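Porphyranase B (PDB 3JUU) hydrolyses the sulfated red-algal polysaccharide porphyran, cutting between beta-D-galactopyranose and alpha-L-galactopyranose-6-sulfate to release mainly disaccharides. Local coordinates at residues 36-42 with 69-74; 98-104 with 235-241; 182-188 with 226-231. All coordinates share one frame; numbering follows the deposited sequence.

The three contacts lie in the jelly-roll beta-sandwich of this family 16 enzyme. Contact 1, away from the active site, packs loop 36-42 on hairpin 69-74; contact 2 pairs strands 90-101 and 237-242. Their centres are about 17 Å apart, and Ile42 CD1 packs 3.7 Å from Val99 CG1. Contact 3 lies across the chain's centre from contact 1, about 35 Å between centres, and its segment 226-231 precedes segment 235-241 of contact 2 by three residues. Among side chains, Val241 of contact 2 lies about 4 Å from Trp54 and Glu243, which probably bind substrate, while Ser186 and Lys188 of contact 3 lie about 8 Å from Glu143 and Glu148 respectively, the probable nucleophile and proton donor.

Contact 1 (36-42 with 69-74); sequences EFEGKKI and LNNGSL. With SO4 (sulfate ion), chain E.
Over one face of the Phe37 ring sits CB of Leu74, 3.7 Å from the ring centroid and only 9° off its normal, a CH-pi contact. Leu69 comes in obliquely, its CD1 4.0 Å from Phe37 CD1, and the two side chains cross at about a right angle. Phe37 reaches this position because its CG lies anti to the carbonyl carbon (chi1 -59°), which drops the ring from the 36-42 loop onto the start of strand 73-87. Ile42 extends the apolar patch: its CB packs on Leu69 CD1 and its CD1 on Leu74 CD1, while Met240 of strand 237-242 meets both Phe37 and Leu74.

Above this patch the two backbones meet through water and a weaker CH contact. One water donates to Phe37 O and Gly39 O and accepts from Gly72 N at 2.8 Å, and Gly72 CA approaches Phe37 O to 3.2 Å as a CA-H...O contact. Asn71 and Gly72, both with positive phi, form the type I' turn of a two-residue beta hairpin, and a side chain on Gly72 would run into the carboxylate of Glu38. Asn70 O accepts from both Ser73 N and Ser73 OG, the hydroxyl at 2.8 Å.

On the outer side of the loop a sulfate, probably from the crystallisation liquor, is gripped by Lys40 N and Lys41 N, both 2.7 Å from its O4, and by Lys40 NZ at O1. Glu36 turns to a salt bridge with Arg271. The loop is thus joined to the hairpin by apolar side chains and bridging water, while its amide N-H groups and a lysine ammonium probably make its outer side hospitable to an anion.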
loop_
_atom_site.group_PDB
_atom_site.type_symbol
_atom_site.label_atom_id
_atom_site.label_comp_id
_atom_site.label_asym_id
_atom_site.label_seq_id
_atom_site.Cartn_x
_atom_site.Cartn_y
_atom_site.Cartn_z
ATOM N N GLU A 36 4.403 -10.652 -11.132
ATOM C CA GLU A 36 5.070 -9.765 -12.096
ATOM C C GLU A 36 4.005 -9.101 -12.981
ATOM O O GLU A 36 4.323 -8.148 -13.681
ATOM C CB GLU A 36 6.042 -10.583 -12.989
ATOM C CG GLU A 36 7.201 -11.197 -12.236
ATOM C CD GLU A 36 8.055 -10.125 -11.550
ATOM O OE1 GLU A 36 8.477 -9.162 -12.216
ATOM O OE2 GLU A 36 8.321 -10.260 -10.337
ATOM N N PHE A 37 2.764 -9.574 -12.886
ATOM C CA PHE A 37 1.616 -8.923 -13.615
ATOM C C PHE A 37 1.777 -8.995 -15.132
ATOM O O PHE A 37 1.419 -8.033 -15.847
ATOM C CB PHE A 37 1.402 -7.456 -13.187
ATOM C CG PHE A 37 1.127 -7.339 -11.734
ATOM C CD1 PHE A 37 -0.015 -7.912 -11.186
ATOM C CD2 PHE A 37 2.025 -6.633 -10.907
ATOM C CE1 PHE A 37 -0.273 -7.827 -9.806
ATOM C CE2 PHE A 37 1.746 -6.566 -9.515
ATOM C CZ PHE A 37 0.602 -7.138 -8.986
ATOM N N GLU A 38 2.241 -10.171 -15.586
ATOM C CA GLU A 38 2.378 -10.442 -17.032
ATOM C C GLU A 38 1.001 -10.881 -17.492
ATOM O O GLU A 38 0.208 -11.358 -16.687
ATOM C CB GLU A 38 3.432 -11.558 -17.260
ATOM C CG GLU A 38 4.872 -11.073 -17.152
ATOM C CD GLU A 38 5.261 -10.040 -18.198
ATOM O OE1 GLU A 38 6.322 -9.426 -18.021
ATOM O OE2 GLU A 38 4.553 -9.809 -19.207
ATOM N N GLY A 39 0.704 -10.745 -18.768
ATOM C CA GLY A 39 -0.599 -11.215 -19.230
ATOM C C GLY A 39 -1.602 -10.082 -19.419
ATOM O O GLY A 39 -1.230 -8.876 -19.414
ATOM N N LYS A 40 -2.856 -10.476 -19.621
ATOM C CA LYS A 40 -3.900 -9.505 -19.983
ATOM C C LYS A 40 -4.873 -9.238 -18.880
ATOM O O LYS A 40 -5.576 -8.230 -18.929
ATOM C CB LYS A 40 -4.650 -9.998 -21.250
ATOM C CG LYS A 40 -3.686 -10.193 -22.481
ATOM C CD LYS A 40 -4.321 -10.887 -23.708
ATOM C CE LYS A 40 -4.661 -12.393 -23.496
ATOM N NZ LYS A 40 -3.464 -13.279 -23.140
ATOM N N LYS A 41 -4.985 -10.128 -17.908
ATOM C CA LYS A 41 -6.016 -9.998 -16.848
ATOM C C LYS A 41 -5.404 -10.359 -15.476
ATOM O O LYS A 41 -4.700 -11.357 -15.345
ATOM C CB LYS A 41 -7.154 -10.963 -17.123
ATOM C CG LYS A 41 -7.949 -10.602 -18.436
ATOM C CD LYS A 41 -9.085 -9.612 -18.176
ATOM C CE LYS A 41 -9.943 -9.377 -19.456
ATOM N NZ LYS A 41 -9.428 -8.224 -20.309
ATOM N N ILE A 42 -5.681 -9.540 -14.468
ATOM C CA ILE A 42 -5.142 -9.817 -13.142
ATOM C C ILE A 42 -5.626 -11.178 -12.666
ATOM O O ILE A 42 -6.770 -11.580 -12.902
ATOM C CB ILE A 42 -5.474 -8.668 -12.099
ATOM C CG1 ILE A 42 -4.709 -8.891 -10.779
ATOM C CG2 ILE A 42 -7.017 -8.489 -11.875
ATOM C CD1 ILE A 42 -4.794 -7.640 -9.816
ATOM N N LEU A 69 -4.116 -4.818 -16.559
ATOM C CA LEU A 69 -2.709 -5.183 -16.750
ATOM C C LEU A 69 -2.279 -4.736 -18.113
ATOM O O LEU A 69 -3.080 -4.790 -19.058
ATOM C CB LEU A 69 -2.532 -6.704 -16.701
ATOM C CG LEU A 69 -2.181 -7.397 -15.393
ATOM C CD1 LEU A 69 -2.673 -6.809 -14.025
ATOM C CD2 LEU A 69 -2.210 -8.910 -15.414
ATOM N N ASN A 70 -1.048 -4.260 -18.224
ATOM C CA ASN A 70 -0.500 -4.018 -19.527
ATOM C C ASN A 70 1.007 -4.067 -19.408
ATOM O O ASN A 70 1.554 -3.583 -18.428
ATOM C CB ASN A 70 -0.919 -2.656 -20.083
ATOM C CG ASN A 70 -0.689 -2.574 -21.592
ATOM O OD1 ASN A 70 -0.622 -3.627 -22.293
ATOM N ND2 ASN A 70 -0.573 -1.372 -22.092
ATOM N N ASN A 71 1.671 -4.653 -20.397
ATOM C CA ASN A 71 3.135 -4.664 -20.436
ATOM C C ASN A 71 3.844 -5.120 -19.151
ATOM O O ASN A 71 4.872 -4.551 -18.784
ATOM C CB ASN A 71 3.614 -3.296 -20.872
ATOM C CG ASN A 71 3.140 -2.977 -22.258
ATOM O OD1 ASN A 71 2.980 -3.917 -23.068
ATOM N ND2 ASN A 71 2.888 -1.707 -22.537
ATOM N N GLY A 72 3.334 -6.184 -18.555
ATOM C CA GLY A 72 3.950 -6.734 -17.324
ATOM C C GLY A 72 3.822 -5.737 -16.142
ATOM O O GLY A 72 4.722 -5.634 -15.328
ATOM N N SER A 73 2.729 -4.991 -16.089
ATOM C CA SER A 73 2.508 -4.107 -14.925
ATOM C C SER A 73 1.030 -4.120 -14.540
ATOM O O SER A 73 0.101 -4.381 -15.400
ATOM C CB SER A 73 2.979 -2.680 -15.255
ATOM O OG SER A 73 2.032 -2.065 -16.145
ATOM N N LEU A 74 0.781 -3.837 -13.263
ATOM C CA LEU A 74 -0.571 -3.617 -12.758
ATOM C C LEU A 74 -0.891 -2.129 -12.866
ATOM O O LEU A 74 -0.013 -1.306 -12.511
ATOM C CB LEU A 74 -0.591 -4.009 -11.289
ATOM C CG LEU A 74 -1.829 -3.592 -10.509
ATOM C CD1 LEU A 74 -3.116 -4.256 -10.960
ATOM C CD2 LEU A 74 -1.568 -3.942 -8.973
HETATM S S SO4 E . -3.730 -13.789 -19.292
HETATM O O1 SO4 E . -2.761 -13.443 -20.364
HETATM O O2 SO4 E . -4.949 -14.329 -19.883
HETATM O O3 SO4 E . -3.151 -14.728 -18.318
HETATM O O4 SO4 E . -4.150 -12.589 -18.569
HETATM O O HOH W 1 0.692 -7.232 -18.367
HETATM O O HOH W 2 -6.321 -6.117 -17.977
#

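Contact 2 (98-104 with 235-241); sequences YVGSRNG and EMYLRMV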
loop_
_atom_site.group_PDB
_atom_site.type_symbol
_atom_site.label_atom_id
_atom_site.label_comp_id
_atom_site.label_asym_id
_atom_site.label_seq_id
_atom_site.Cartn_x
_atom_site.Cartn_y
_atom_site.Cartn_z
ATOM N N TYR A 98 -8.866 -1.169 -5.763
ATOM C CA TYR A 98 -8.408 -1.902 -4.557
ATOM C C TYR A 98 -7.906 -3.213 -5.060
ATOM O O TYR A 98 -8.584 -3.877 -5.920
ATOM C CB TYR A 98 -9.582 -2.070 -3.596
ATOM C CG TYR A 98 -9.382 -3.092 -2.443
ATOM C CD1 TYR A 98 -9.207 -2.663 -1.153
ATOM C CD2 TYR A 98 -9.320 -4.494 -2.710
ATOM C CE1 TYR A 98 -9.043 -3.568 -0.094
ATOM C CE2 TYR A 98 -9.154 -5.410 -1.651
ATOM C CZ TYR A 98 -9.047 -4.910 -0.358
ATOM O OH TYR A 98 -8.939 -5.731 0.697
ATOM N N VAL A 99 -6.704 -3.579 -4.618
ATOM C CA VAL A 99 -6.206 -4.914 -4.939
ATOM C C VAL A 99 -5.645 -5.469 -3.614
ATOM O O VAL A 99 -4.719 -4.847 -3.064
ATOM C CB VAL A 99 -5.051 -4.847 -5.991
ATOM C CG1 VAL A 99 -4.593 -6.331 -6.364
ATOM C CG2 VAL A 99 -5.458 -4.082 -7.271
ATOM N N GLY A 100 -6.207 -6.564 -3.094
ATOM C CA GLY A 100 -5.736 -7.173 -1.866
ATOM C C GLY A 100 -5.316 -8.630 -2.067
ATOM O O GLY A 100 -5.937 -9.386 -2.865
ATOM N N SER A 101 -4.223 -9.028 -1.402
ATOM C CA SER A 101 -3.788 -10.473 -1.521
ATOM C C SER A 101 -4.774 -11.377 -0.825
ATOM O O SER A 101 -5.192 -11.110 0.312
ATOM C CB SER A 101 -2.321 -10.686 -1.008
ATOM O OG SER A 101 -2.240 -10.505 0.415
ATOM N N ARG A 102 -5.207 -12.448 -1.494
ATOM C CA ARG A 102 -6.123 -13.355 -0.799
ATOM C C ARG A 102 -5.310 -14.268 0.163
ATOM O O ARG A 102 -5.897 -14.822 1.086
ATOM C CB ARG A 102 -6.838 -14.237 -1.823
ATOM C CG ARG A 102 -7.715 -13.451 -2.738
ATOM C CD ARG A 102 -8.487 -14.451 -3.670
ATOM N NE ARG A 102 -9.241 -13.691 -4.661
ATOM C CZ ARG A 102 -10.510 -13.284 -4.483
ATOM N NH1 ARG A 102 -11.164 -13.505 -3.333
ATOM N NH2 ARG A 102 -11.124 -12.620 -5.453
ATOM N N ASN A 103 -4.006 -14.385 -0.041
ATOM C CA ASN A 103 -3.119 -15.139 0.889
ATOM C C ASN A 103 -2.282 -14.184 1.777
ATOM O O ASN A 103 -1.949 -13.083 1.342
ATOM C CB ASN A 103 -2.195 -16.044 0.075
ATOM C CG ASN A 103 -2.986 -17.153 -0.638
ATOM O OD1 ASN A 103 -3.496 -18.064 0.033
ATOM N ND2 ASN A 103 -3.115 -17.051 -1.958
ATOM N N GLY A 104 -2.063 -14.587 3.034
ATOM C CA GLY A 104 -1.314 -13.721 3.995
ATOM C C GLY A 104 -0.049 -14.425 4.478
ATOM O O GLY A 104 0.203 -15.627 4.160
ATOM N N GLU A 235 -0.826 -12.525 11.218
ATOM C CA GLU A 235 -0.789 -12.664 9.739
ATOM C C GLU A 235 -1.344 -11.420 9.056
ATOM O O GLU A 235 -2.385 -10.868 9.478
ATOM C CB GLU A 235 -1.690 -13.892 9.315
ATOM C CG GLU A 235 -1.509 -14.240 7.844
ATOM C CD GLU A 235 -2.401 -15.436 7.448
ATOM O OE1 GLU A 235 -3.181 -15.875 8.302
ATOM O OE2 GLU A 235 -2.413 -15.828 6.296
ATOM N N MET A 236 -0.651 -10.950 8.025
ATOM C CA MET A 236 -1.121 -9.753 7.315
ATOM C C MET A 236 -1.208 -10.019 5.817
ATOM O O MET A 236 -0.625 -10.969 5.315
ATOM C CB MET A 236 -0.228 -8.535 7.595
ATOM C CG MET A 236 -0.516 -8.000 9.009
ATOM S SD MET A 236 0.025 -6.272 9.260
ATOM C CE MET A 236 1.738 -6.429 9.606
ATOM N N TYR A 237 -1.968 -9.160 5.113
ATOM C CA TYR A 237 -2.322 -9.316 3.683
ATOM C C TYR A 237 -1.930 -8.065 2.992
ATOM O O TYR A 237 -2.083 -6.972 3.615
ATOM C CB TYR A 237 -3.856 -9.504 3.525
ATOM C CG TYR A 237 -4.340 -10.764 4.276
ATOM C CD1 TYR A 237 -4.484 -12.016 3.592
ATOM C CD2 TYR A 237 -4.526 -10.737 5.691
ATOM C CE1 TYR A 237 -4.906 -13.189 4.293
ATOM C CE2 TYR A 237 -4.915 -11.901 6.393
ATOM C CZ TYR A 237 -5.077 -13.120 5.671
ATOM O OH TYR A 237 -5.450 -14.263 6.369
ATOM N N LEU A 238 -1.492 -8.199 1.729
ATOM C CA LEU A 238 -1.046 -7.064 0.929
ATOM C C LEU A 238 -2.220 -6.221 0.416
ATOM O O LEU A 238 -3.385 -6.726 0.241
ATOM C CB LEU A 238 -0.216 -7.505 -0.267
ATOM C CG LEU A 238 1.194 -8.008 0.103
ATOM C CD1 LEU A 238 1.777 -8.816 -1.079
ATOM C CD2 LEU A 238 2.154 -6.876 0.480
ATOM N N ARG A 239 -1.917 -4.949 0.230
ATOM C CA ARG A 239 -2.890 -4.002 -0.306
ATOM C C ARG A 239 -2.178 -3.092 -1.306
ATOM O O ARG A 239 -1.121 -2.501 -0.982
ATOM C CB ARG A 239 -3.413 -3.078 0.786
ATOM C CG ARG A 239 -4.188 -3.803 1.904
ATOM C CD ARG A 239 -5.660 -4.125 1.406
ATOM N NE ARG A 239 -6.405 -4.819 2.452
ATOM C CZ ARG A 239 -6.499 -6.145 2.582
ATOM N NH1 ARG A 239 -5.799 -6.942 1.833
ATOM N NH2 ARG A 239 -7.314 -6.628 3.526
ATOM N N MET A 240 -2.800 -2.883 -2.483
ATOM C CA MET A 240 -2.382 -1.820 -3.403
ATOM C C MET A 240 -3.697 -1.059 -3.711
ATOM O O MET A 240 -4.641 -1.618 -4.325
ATOM C CB MET A 240 -1.771 -2.431 -4.702
ATOM C CG MET A 240 -0.357 -3.090 -4.489
ATOM S SD MET A 240 -0.665 -4.880 -4.005
ATOM C CE MET A 240 -1.104 -5.715 -5.533
ATOM N N VAL A 241 -3.771 0.197 -3.276
ATOM C CA VAL A 241 -5.082 0.871 -3.198
ATOM C C VAL A 241 -4.911 2.281 -3.679
ATOM O O VAL A 241 -3.907 2.977 -3.363
ATOM C CB VAL A 241 -5.663 0.831 -1.741
ATOM C CG1 VAL A 241 -6.900 1.794 -1.575
ATOM C CG2 VAL A 241 -6.024 -0.654 -1.356
HETATM O O HOH W 3 -6.904 -9.608 1.676
HETATM O O HOH W 4 -3.352 -17.103 3.911
#
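Two neighbouring antiparallel strands of the jelly-roll sandwich, 90-101 and 237-242, pair here, with axes 4.6 Å apart. Val99 and Met240 form a hydrogen-bonded pair, Met240 N reaching Val99 O at 2.8 Å and Val99 N returning a bond to Met240 O. Their side chains lie on the face that meets Trp47, and Val99 CG1 packs on Met240 CE.

Tyr98, Arg239 and Val241 lie on the other face, where the side chain of Val241 comes about 4 Å from those of Trp54 and Glu243, which probably bind substrate. Tyr98 OH stands over the centre of the Arg239 guanidinium, 3.1 Å above its plane, with ring and guanidinium planes 49° apart; the angles are poor for a hydrogen bond. Arg239 bends at chi2 (-79°), folding back so that NH1 donates to Leu238 O, while NH2 forms a salt bridge with Glu130 and NE another with a bound MES, probably from the crystallisation liquor. Ser101 N reaches the same carbonyl from the opposite face of its plane. With alanine in place of Arg239, Glu130 would probably lose its charged mate, and the Tyr98 hydroxyl the flat group it stands over. A CB on Gly100 would collide with NH1.

Gly104 CA lies over the Tyr237 ring, 4.0 Å from its centroid, a CH-pi contact, and a water links Gly104 N to Glu235 OE2. At Ser101 a side chain takes over from the backbone as acceptor. With chi1 at 69°, Ser101 OG sits between its own backbone N and carbonyl carbon, where it donates to Asn103 O and accepts from Leu238 N, each at 2.8 Å.

Contact 3 (182-188 with 226-231); sequences YEKGSSK and VTPPAD
Tyr182 carries its CG anti to the carbonyl carbon (chi1 -68°), a turn that brings the ring to Ala230 CB and, with its edge, to the Asp231 carboxylate; likewise, chi1 -71° sets Ser187 OG on the side of the Thr227 carbonyl, 3.5 Å from Thr227 O. Between these two ends Pro229 fills the middle of the contact.

At the tyrosine end, CD1 of Tyr182 rests 4.1 Å from Ala230 CB. The carboxylate of Asp231 lies at the ring edge, OD2 near the ring plane, and its own plane is turned 74° from that of the ring. A water sits in the ring plane too, accepting from Tyr182 OH and donating to Asp231 OD2, both at 2.8 Å, which ties the phenol to the acid indirectly. Arg140 completes this corner with a cation-pi contact to Tyr182 and a hydrogen bond to Asp231 O.

Pro229 meets the backbone of Gly185, its CG 3.3 Å from Gly185 O. Gly185 adopts backbone angles that would jam a side chain against the preceding carbonyl. Next to it, Pro229 O accepts a hydrogen bond from a second water, which in turn accepts from Glu183 N at 2.7 Å. Ala230 CB also touches Glu183 O, 3.7 Å away.

At the other end Ser187 CB packs on Val226 CG1 at 3.6 Å. A third water joins Ser187 OG to Thr227 O, standing 2.8 Å from the carbonyl oxygen.

Water therefore bridges the polar groups at three points along the contact. The arrangement packs the start of strand 185-192, which pairs with strand 166-174, and the loop leading into it against the loop leaving strand 221-226, at the surface of the jelly-roll beta-sandwich of family 16 glycoside hydrolases.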
loop_
_atom_site.group_PDB
_atom_site.type_symbol
_atom_site.label_atom_id
_atom_site.label_comp_id
_atom_site.label_asym_id
_atom_site.label_seq_id
_atom_site.Cartn_x
_atom_site.Cartn_y
_atom_site.Cartn_z
ATOM N N TYR A 182 -2.512 -4.343 24.846
ATOM C CA TYR A 182 -1.772 -3.767 23.699
ATOM C C TYR A 182 -2.073 -2.289 23.702
ATOM O O TYR A 182 -3.156 -1.867 24.090
ATOM C CB TYR A 182 -2.262 -4.410 22.399
ATOM C CG TYR A 182 -1.872 -5.843 22.322
ATOM C CD1 TYR A 182 -0.574 -6.192 21.994
ATOM C CD2 TYR A 182 -2.775 -6.861 22.693
ATOM C CE1 TYR A 182 -0.190 -7.534 21.961
ATOM C CE2 TYR A 182 -2.404 -8.205 22.651
ATOM C CZ TYR A 182 -1.114 -8.509 22.294
ATOM O OH TYR A 182 -0.710 -9.805 22.279
ATOM N N GLU A 183 -1.101 -1.483 23.305
ATOM C CA GLU A 183 -1.335 -0.030 23.161
ATOM C C GLU A 183 -1.835 0.332 21.765
ATOM O O GLU A 183 -1.440 -0.302 20.773
ATOM C CB GLU A 183 -0.006 0.709 23.323
ATOM C CG GLU A 183 0.811 0.267 24.514
ATOM C CD GLU A 183 0.407 0.973 25.813
ATOM O OE1 GLU A 183 1.169 0.827 26.803
ATOM O OE2 GLU A 183 -0.637 1.670 25.865
ATOM N N LYS A 184 -2.619 1.405 21.700
ATOM C CA LYS A 184 -3.079 2.007 20.449
ATOM C C LYS A 184 -2.083 3.068 20.011
ATOM O O LYS A 184 -1.520 3.723 20.871
ATOM C CB LYS A 184 -4.424 2.691 20.760
ATOM C CG LYS A 184 -5.047 3.463 19.574
ATOM C CD LYS A 184 -6.311 4.268 20.032
ATOM C CE LYS A 184 -7.104 3.507 21.132
ATOM N NZ LYS A 184 -8.037 4.413 21.954
ATOM N N GLY A 185 -1.875 3.295 18.707
ATOM C CA GLY A 185 -1.095 4.495 18.340
ATOM C C GLY A 185 -0.454 4.247 16.983
ATOM O O GLY A 185 -0.828 3.305 16.309
ATOM N N SER A 186 0.496 5.115 16.606
ATOM C CA SER A 186 1.087 5.100 15.271
ATOM C C SER A 186 2.572 5.395 15.401
ATOM O O SER A 186 2.964 6.316 16.169
ATOM C CB SER A 186 0.490 6.267 14.431
ATOM O OG SER A 186 -0.864 5.880 14.223
ATOM N N SER A 187 3.394 4.744 14.582
ATOM C CA SER A 187 4.808 5.157 14.521
ATOM C C SER A 187 5.198 5.300 13.091
ATOM O O SER A 187 5.234 4.306 12.397
ATOM C CB SER A 187 5.731 4.156 15.172
ATOM O OG SER A 187 5.570 4.179 16.592
ATOM N N LYS A 188 5.543 6.512 12.697
ATOM C CA LYS A 188 5.714 6.880 11.279
ATOM C C LYS A 188 7.165 6.865 10.894
ATOM O O LYS A 188 8.072 6.936 11.760
ATOM C CB LYS A 188 5.243 8.338 11.025
ATOM C CG LYS A 188 3.889 8.693 11.462
ATOM C CD LYS A 188 3.548 10.210 11.179
ATOM C CE LYS A 188 3.852 11.100 12.445
ATOM N NZ LYS A 188 4.271 12.527 12.089
ATOM N N VAL A 226 11.693 1.063 12.557
ATOM C CA VAL A 226 10.616 1.548 13.406
ATOM C C VAL A 226 10.180 0.449 14.376
ATOM O O VAL A 226 10.026 -0.697 13.975
ATOM C CB VAL A 226 9.443 2.022 12.469
ATOM C CG1 VAL A 226 8.256 2.323 13.307
ATOM C CG2 VAL A 226 9.861 3.344 11.759
ATOM N N THR A 227 9.942 0.769 15.664
ATOM C CA THR A 227 9.321 -0.160 16.531
ATOM C C THR A 227 7.843 0.132 16.427
ATOM O O THR A 227 7.412 1.222 16.735
ATOM C CB THR A 227 9.784 0.102 17.999
ATOM O OG1 THR A 227 11.205 -0.173 18.042
ATOM C CG2 THR A 227 9.065 -0.813 18.965
ATOM N N PRO A 228 7.049 -0.868 16.045
ATOM C CA PRO A 228 5.631 -0.560 15.942
ATOM C C PRO A 228 4.988 -0.328 17.295
ATOM O O PRO A 228 5.529 -0.787 18.352
ATOM C CB PRO A 228 5.082 -1.824 15.198
ATOM C CG PRO A 228 5.913 -2.961 15.653
ATOM C CD PRO A 228 7.353 -2.290 15.761
ATOM N N PRO A 229 3.805 0.317 17.313
ATOM C CA PRO A 229 3.123 0.664 18.593
ATOM C C PRO A 229 2.623 -0.546 19.388
ATOM O O PRO A 229 2.461 -0.418 20.604
ATOM C CB PRO A 229 1.993 1.614 18.172
ATOM C CG PRO A 229 1.914 1.493 16.696
ATOM C CD PRO A 229 3.052 0.756 16.124
ATOM N N ALA A 230 2.493 -1.705 18.742
ATOM C CA ALA A 230 2.092 -2.962 19.435
ATOM C C ALA A 230 2.765 -4.074 18.685
ATOM O O ALA A 230 3.229 -3.889 17.533
ATOM C CB ALA A 230 0.535 -3.135 19.426
ATOM N N ASP A 231 2.854 -5.266 19.287
ATOM C CA ASP A 231 3.456 -6.397 18.545
ATOM C C ASP A 231 2.768 -6.669 17.166
ATOM O O ASP A 231 1.544 -6.872 17.064
ATOM C CB ASP A 231 3.257 -7.665 19.317
ATOM C CG ASP A 231 4.097 -7.739 20.598
ATOM O OD1 ASP A 231 5.125 -7.024 20.674
ATOM O OD2 ASP A 231 3.676 -8.543 21.492
HETATM O O HOH W 5 1.703 -10.454 20.987
HETATM O O HOH W 6 1.384 -2.306 22.761
HETATM O O HOH W 7 7.453 3.262 18.598
#